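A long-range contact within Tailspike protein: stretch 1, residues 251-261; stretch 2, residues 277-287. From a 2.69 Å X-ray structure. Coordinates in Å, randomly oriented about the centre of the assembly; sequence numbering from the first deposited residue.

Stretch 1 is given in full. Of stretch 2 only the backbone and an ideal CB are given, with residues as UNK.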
# COMPACT_ATOMS: atom_id res chain seq x y z
N ASN A 251 -0.55 13.84 6.05
CA ASN A 251 -1.96 13.62 6.37
C ASN A 251 -2.44 12.38 5.62
O ASN A 251 -2.50 12.37 4.39
CB ASN A 251 -2.78 14.85 6.02
CG ASN A 251 -2.36 16.07 6.83
OD1 ASN A 251 -2.11 15.97 8.03
ND2 ASN A 251 -2.26 17.21 6.17
N THR A 252 -2.79 11.34 6.38
CA THR A 252 -3.19 10.05 5.82
C THR A 252 -4.64 9.75 6.17
O THR A 252 -5.10 10.05 7.27
CB THR A 252 -2.29 8.92 6.34
OG1 THR A 252 -0.98 9.43 6.61
CG2 THR A 252 -2.20 7.79 5.33
N PHE A 253 -5.35 9.15 5.22
CA PHE A 253 -6.77 8.86 5.34
C PHE A 253 -7.00 7.37 5.13
O PHE A 253 -6.61 6.82 4.09
CB PHE A 253 -7.58 9.68 4.34
CG PHE A 253 -7.40 11.16 4.48
CD1 PHE A 253 -6.29 11.79 3.96
CD2 PHE A 253 -8.35 11.92 5.14
CE1 PHE A 253 -6.12 13.16 4.09
CE2 PHE A 253 -8.19 13.29 5.28
CZ PHE A 253 -7.07 13.91 4.75
N TYR A 254 -7.62 6.72 6.11
CA TYR A 254 -7.92 5.29 6.05
C TYR A 254 -9.43 5.10 6.05
O TYR A 254 -10.10 5.48 7.02
CB TYR A 254 -7.29 4.54 7.23
CG TYR A 254 -5.79 4.64 7.30
CD1 TYR A 254 -4.98 3.59 6.86
CD2 TYR A 254 -5.16 5.76 7.84
CE1 TYR A 254 -3.60 3.67 6.93
CE2 TYR A 254 -3.79 5.84 7.92
CZ TYR A 254 -3.01 4.80 7.46
OH TYR A 254 -1.64 4.88 7.54
N ASN A 255 -9.96 4.53 4.97
CA ASN A 255 -11.37 4.14 4.87
C ASN A 255 -12.31 5.33 5.07
O ASN A 255 -13.45 5.16 5.52
CB ASN A 255 -11.71 3.03 5.86
CG ASN A 255 -10.75 1.86 5.78
OD1 ASN A 255 -10.91 0.97 4.93
ND2 ASN A 255 -9.75 1.84 6.65
N CYS A 256 -11.85 6.53 4.75
CA CYS A 256 -12.71 7.70 4.88
C CYS A 256 -13.63 7.82 3.66
O CYS A 256 -13.37 7.27 2.59
CB CYS A 256 -11.87 8.97 5.04
SG CYS A 256 -10.89 9.00 6.55
N ILE A 257 -14.71 8.57 3.84
CA ILE A 257 -15.75 8.71 2.82
C ILE A 257 -15.96 10.20 2.55
O ILE A 257 -16.12 10.99 3.49
CB ILE A 257 -17.07 8.04 3.24
CG1 ILE A 257 -16.84 6.55 3.52
CG2 ILE A 257 -18.12 8.23 2.17
CD1 ILE A 257 -17.99 5.89 4.25
N PHE A 258 -15.98 10.57 1.27
CA PHE A 258 -16.20 11.94 0.84
C PHE A 258 -17.35 11.94 -0.16
O PHE A 258 -17.17 11.51 -1.30
CB PHE A 258 -14.94 12.54 0.22
CG PHE A 258 -13.75 12.54 1.13
CD1 PHE A 258 -12.95 11.41 1.25
CD2 PHE A 258 -13.41 13.66 1.87
CE1 PHE A 258 -11.85 11.40 2.08
CE2 PHE A 258 -12.31 13.66 2.71
CZ PHE A 258 -11.53 12.53 2.81
N ARG A 259 -18.52 12.42 0.27
CA ARG A 259 -19.72 12.43 -0.56
C ARG A 259 -20.34 13.81 -0.60
O ARG A 259 -20.23 14.59 0.35
CB ARG A 259 -20.77 11.43 -0.06
CG ARG A 259 -20.41 9.97 -0.23
CD ARG A 259 -21.63 9.11 0.07
NE ARG A 259 -21.38 7.69 -0.15
CZ ARG A 259 -21.17 6.81 0.83
NH1 ARG A 259 -21.20 7.20 2.09
NH2 ARG A 259 -20.95 5.54 0.53
N LYS A 260 -20.97 14.12 -1.74
CA LYS A 260 -21.88 15.26 -1.88
C LYS A 260 -21.18 16.59 -1.67
O LYS A 260 -21.69 17.49 -1.00
CB LYS A 260 -23.07 15.14 -0.92
CG LYS A 260 -23.89 13.87 -1.05
CD LYS A 260 -24.57 13.77 -2.40
CE LYS A 260 -25.31 12.45 -2.52
NZ LYS A 260 -26.39 12.31 -1.49
N GLY A 261 -19.99 16.75 -2.25
CA GLY A 261 -19.34 18.04 -2.24
C GLY A 261 -19.96 18.98 -3.25
O GLY A 261 -20.46 18.56 -4.29
N UNK A 277 -2.00 10.89 1.50
CA UNK A 277 -2.29 9.58 0.92
C UNK A 277 -3.65 9.09 1.41
O UNK A 277 -4.12 9.47 2.48
CB UNK A 277 -1.20 8.57 1.28
N UNK A 278 -4.26 8.22 0.60
CA UNK A 278 -5.63 7.76 0.82
C UNK A 278 -5.67 6.24 0.68
O UNK A 278 -5.55 5.72 -0.43
CB UNK A 278 -6.60 8.42 -0.16
N UNK A 279 -5.85 5.54 1.80
CA UNK A 279 -5.93 4.09 1.82
C UNK A 279 -7.39 3.66 1.87
O UNK A 279 -8.08 3.90 2.87
CB UNK A 279 -5.15 3.52 3.01
N UNK A 280 -7.86 3.04 0.79
CA UNK A 280 -9.21 2.45 0.72
C UNK A 280 -10.29 3.49 1.01
O UNK A 280 -11.32 3.19 1.63
CB UNK A 280 -9.33 1.29 1.71
N UNK A 281 -10.08 4.72 0.55
CA UNK A 281 -11.05 5.78 0.76
C UNK A 281 -12.14 5.73 -0.31
O UNK A 281 -12.01 5.07 -1.34
CB UNK A 281 -10.36 7.14 0.76
N UNK A 282 -13.22 6.46 -0.06
CA UNK A 282 -14.40 6.46 -0.92
C UNK A 282 -14.74 7.89 -1.29
O UNK A 282 -15.20 8.66 -0.44
CB UNK A 282 -15.59 5.78 -0.23
N UNK A 283 -14.51 8.25 -2.55
CA UNK A 283 -14.81 9.58 -3.08
C UNK A 283 -15.87 9.42 -4.17
O UNK A 283 -15.53 9.16 -5.32
CB UNK A 283 -13.55 10.26 -3.62
N UNK A 284 -17.14 9.57 -3.80
CA UNK A 284 -18.22 9.34 -4.74
C UNK A 284 -19.36 10.32 -4.50
O UNK A 284 -19.47 10.93 -3.44
CB UNK A 284 -18.72 7.90 -4.63
N UNK A 285 -20.19 10.47 -5.54
CA UNK A 285 -21.43 11.25 -5.48
C UNK A 285 -21.18 12.72 -5.16
O UNK A 285 -22.02 13.38 -4.54
CB UNK A 285 -22.37 10.65 -4.43
N UNK A 286 -20.04 13.25 -5.59
CA UNK A 286 -19.73 14.66 -5.38
C UNK A 286 -20.22 15.50 -6.56
O UNK A 286 -20.50 14.99 -7.65
CB UNK A 286 -18.23 14.85 -5.18
N UNK A 287 -20.33 16.80 -6.32
CA UNK A 287 -20.77 17.76 -7.32
C UNK A 287 -19.80 18.93 -7.40
O UNK A 287 -20.20 20.09 -7.58
CB UNK A 287 -22.18 18.26 -7.00

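The two stretches run parallel, the axes of their second strands 4.7 Å apart at 5°, so most positions of stretch 2 can be judged against a neighbour.

Position 277 pairs with Thr-252, and its ideal CB lies 4.2 Å from Thr-252 CG2; many side chains would suit. It is His-277, whose backbone N donates to Asn-251 O (3.3 Å) and whose O accepts from Phe-253 N (3.0 Å).

Position 278 shares a sheet face with the Phe-253 ring, which invites a flat or apolar group. Phe-278 lays its ring alongside, CE2 3.4 Å from Phe-253 CD1; the planes meet at 11° but are slid apart and barely overlap.

At 279 the ideal CB is 3.9 Å from Tyr-254 CD1, on the face shared by Thr-252 and Tyr-254, so an aromatic or large aliphatic residue fits. Phe-279 meets both: CE1 reaches Thr-252 CG2 (3.6 Å), while its ring is near parallel to that of Tyr-254 (8°), again offset. Its backbone N donates to Phe-253 O (2.7 Å).

Position 280 turns the corner with positive phi and psi (57/36), favouring glycine, asparagine or aspartate, though others are tolerated. Ala-280 places CB 3.6 Å from Asn-255 OD1.

At 281 CB points sideways, 3.5 Å from Cys-256 O, and something small or modest is suitable. Cys-281 has SG 3.6 Å from Phe-253 CB.

Position 282 shares the face of Ile-257 and Arg-259; either an aliphatic or an acid is plausible. Asp-282 (chi1 t) forms a salt bridge, OD2 to Arg-259 NH2 at 3.3 Å, with the oxygen well out of the guanidinium plane, hence charge alone.

Position 283 lies beside the Phe-258 ring, so an aliphatic or aromatic residue suits. Leu-283 brings CG 4.0 Å from Phe-258 CD1.

Position 284 is on the Arg-259 face, where an acid is the natural partner. Glu-284 OE2 accepts from Arg-259 NH2 (3.2 Å) near the guanidinium plane, and sits 2.7 Å from Asp-282 OD2.

At 285 phi/psi is 62/31, and CB points toward stretch 1, 3.9 Å from Lys-260 CE; a polar or acidic chain would serve. Gln-285 OE1 accepts from a water whose O lies 3.2 Å from Gln-285 OE1 and 3.4 Å from Lys-260 NZ, the latter bond weak.

Position 286 sees Phe-258 O and Gly-261 N, an acceptor and a donor, which favours an amide. Asn-286 supplies both: ND2 to Phe-258 O and OD1 from Gly-261 N, each 3.2 Å.

At 287 CB points sideways, tight against Gly-261 O at 3.2 Å, and stretch 1 offers the rest of the side chain no clear partner, so polar or apolar chains would do. It is Leu-287, whose N donates to Gly-261 O (2.7 Å).

Stretch 2 (277-287) HFFACDLEQNL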
# COMPACT_ATOMS: atom_id res chain seq x y z
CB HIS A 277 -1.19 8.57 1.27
CG HIS A 277 0.17 8.98 0.80
ND1 HIS A 277 0.46 9.22 -0.53
CD2 HIS A 277 1.32 9.19 1.48
CE1 HIS A 277 1.73 9.56 -0.64
NE2 HIS A 277 2.27 9.55 0.56
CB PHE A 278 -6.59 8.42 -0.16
CG PHE A 278 -6.59 9.93 -0.09
CD1 PHE A 278 -5.66 10.66 -0.81
CD2 PHE A 278 -7.51 10.60 0.69
CE1 PHE A 278 -5.65 12.04 -0.74
CE2 PHE A 278 -7.51 11.98 0.76
CZ PHE A 278 -6.58 12.70 0.04
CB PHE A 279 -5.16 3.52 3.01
CG PHE A 279 -3.67 3.66 2.90
CD1 PHE A 279 -3.04 4.82 3.31
CD2 PHE A 279 -2.90 2.63 2.39
CE1 PHE A 279 -1.66 4.95 3.22
CE2 PHE A 279 -1.52 2.76 2.29
CZ PHE A 279 -0.91 3.92 2.70
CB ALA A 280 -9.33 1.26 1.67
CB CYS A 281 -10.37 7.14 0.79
SG CYS A 281 -9.27 7.38 2.20
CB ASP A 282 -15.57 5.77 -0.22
CG ASP A 282 -16.79 5.63 -1.11
OD1 ASP A 282 -16.67 5.84 -2.34
OD2 ASP A 282 -17.87 5.31 -0.58
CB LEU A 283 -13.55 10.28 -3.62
CG LEU A 283 -12.47 10.75 -2.64
CD1 LEU A 283 -11.66 9.59 -2.08
CD2 LEU A 283 -11.56 11.77 -3.32
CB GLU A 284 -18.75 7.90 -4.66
CG GLU A 284 -19.40 7.53 -3.34
CD GLU A 284 -20.05 6.16 -3.38
OE1 GLU A 284 -20.77 5.87 -4.36
OE2 GLU A 284 -19.84 5.36 -2.45
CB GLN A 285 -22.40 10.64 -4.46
CG GLN A 285 -22.82 9.22 -4.80
CD GLN A 285 -23.76 8.63 -3.77
OE1 GLN A 285 -24.23 9.32 -2.87
NE2 GLN A 285 -24.05 7.34 -3.91
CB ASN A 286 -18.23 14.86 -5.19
CG ASN A 286 -17.69 14.12 -3.98
OD1 ASN A 286 -17.70 14.64 -2.87
ND2 ASN A 286 -17.22 12.89 -4.20
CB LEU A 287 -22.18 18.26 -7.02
CG LEU A 287 -23.29 17.20 -7.04
CD1 LEU A 287 -24.63 17.83 -6.70
CD2 LEU A 287 -23.34 16.52 -8.40
O HOH W 1 -27.36 9.24 -2.44
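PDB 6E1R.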